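Putative serine protease (Human astrovirus 1, PDB 2W5E) is a trypsin-like serine protease that cleaves the astrovirus non-structural polyprotein into its functional products. Local coordinates at residues V15-P19 and E20-T24. Sequence-based numbering, arbitrary orientation.
Sequences VIDTP and EGKGT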
# COMPACT_ATOMS: atom_id res chain seq x y z
N VAL A 15 -17.26 18.72 0.16
CA VAL A 15 -18.39 19.55 0.57
C VAL A 15 -18.94 20.28 -0.65
O VAL A 15 -18.18 20.85 -1.43
CB VAL A 15 -17.99 20.54 1.70
CG1 VAL A 15 -19.12 21.52 2.02
CG2 VAL A 15 -17.58 19.78 2.96
N ILE A 16 -20.26 20.21 -0.83
CA ILE A 16 -20.95 20.95 -1.90
C ILE A 16 -21.55 22.23 -1.31
O ILE A 16 -22.29 22.19 -0.32
CB ILE A 16 -22.07 20.10 -2.57
CG1 ILE A 16 -21.58 18.68 -2.94
CG2 ILE A 16 -22.67 20.84 -3.78
CD1 ILE A 16 -20.67 18.60 -4.14
N ASP A 17 -21.22 23.37 -1.93
CA ASP A 17 -21.66 24.68 -1.48
C ASP A 17 -22.53 25.36 -2.55
O ASP A 17 -22.14 25.44 -3.71
CB ASP A 17 -20.43 25.55 -1.13
CG ASP A 17 -20.79 27.01 -0.86
OD1 ASP A 17 -21.41 27.30 0.18
OD2 ASP A 17 -20.43 27.87 -1.70
N THR A 18 -23.72 25.80 -2.13
CA THR A 18 -24.64 26.56 -2.98
C THR A 18 -25.19 27.76 -2.18
O THR A 18 -24.96 27.84 -0.97
CB THR A 18 -25.85 25.70 -3.46
OG1 THR A 18 -26.71 25.42 -2.35
CG2 THR A 18 -25.39 24.40 -4.12
N PRO A 19 -25.90 28.70 -2.86
CA PRO A 19 -26.50 29.81 -2.11
C PRO A 19 -27.54 29.37 -1.07
O PRO A 19 -27.80 30.11 -0.12
CB PRO A 19 -27.17 30.65 -3.21
CG PRO A 19 -26.47 30.27 -4.48
CD PRO A 19 -26.15 28.81 -4.31
N GLU A 20 -28.10 28.18 -1.23
CA GLU A 20 -29.12 27.67 -0.31
C GLU A 20 -28.53 26.97 0.92
O GLU A 20 -29.24 26.74 1.91
CB GLU A 20 -30.11 26.74 -1.02
CG GLU A 20 -31.04 27.44 -2.00
CD GLU A 20 -30.36 27.76 -3.32
OE1 GLU A 20 -29.66 26.88 -3.86
OE2 GLU A 20 -30.52 28.89 -3.81
N GLY A 21 -27.25 26.63 0.87
CA GLY A 21 -26.58 25.95 1.97
C GLY A 21 -25.51 24.96 1.53
O GLY A 21 -24.99 25.06 0.42
N LYS A 22 -25.20 24.02 2.42
CA LYS A 22 -24.11 23.07 2.18
C LYS A 22 -24.53 21.62 2.36
O LYS A 22 -25.42 21.31 3.17
CB LYS A 22 -22.91 23.38 3.08
CG LYS A 22 -22.20 24.69 2.77
CD LYS A 22 -21.19 25.04 3.85
CE LYS A 22 -20.68 26.47 3.71
NZ LYS A 22 -19.90 26.67 2.46
N GLY A 23 -23.90 20.73 1.61
CA GLY A 23 -24.15 19.30 1.73
C GLY A 23 -22.87 18.50 1.56
O GLY A 23 -21.80 19.08 1.33
N THR A 24 -22.99 17.19 1.68
CA THR A 24 -21.86 16.28 1.47
C THR A 24 -21.92 15.70 0.06
O THR A 24 -23.00 15.40 -0.47
CB THR A 24 -21.84 15.15 2.54
OG1 THR A 24 -21.68 15.72 3.85
CG2 THR A 24 -20.69 14.17 2.30
O HOH W 1 -29.04 24.18 -3.43
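The carboxylate of Asp-17 is met from above its plane by the ammonium of Lys-22: NZ stands 2.8 Å from OD1. The other oxygen, OD2, is hydrogen-bonded by Asn-46 of strand 44-49. Lys-22 runs extended until it bends at its last torsion (chi4 -66°), which brings NZ to Asp-17 OD1. The two residues form a non-hydrogen-bonded antiparallel pair, so this salt bridge supplies a link the backbone lacks there.

On the opposite face of the hairpin, Ile-16 lies on Val-45 and Val-47, while its backbone N and O pair with Gly-23. A type I turn from Thr-18 to Gly-21 joins the strands. The ring of Pro-19 restricts phi to the range the turn's second position needs, and Gly-21 adopts phi 146°, where any side chain would strike the preceding carbonyl. With chi1 at 70°, Thr-18 OG1 faces the turn and accepts a long, bent bond from Glu-20 N (3.3 Å); a water joins it to Glu-20 OE1.

This hairpin opens the N-terminal barrel of the chymotrypsin-like fold, with Gly-23 about 5 Å from the side chain of catalytic Ser-127. The chemistry implies a charged, water-bridged end near the turn, whereas toward Val-15 and Thr-24 the Asp-17/Lys-22 face is buried against strand 91-98.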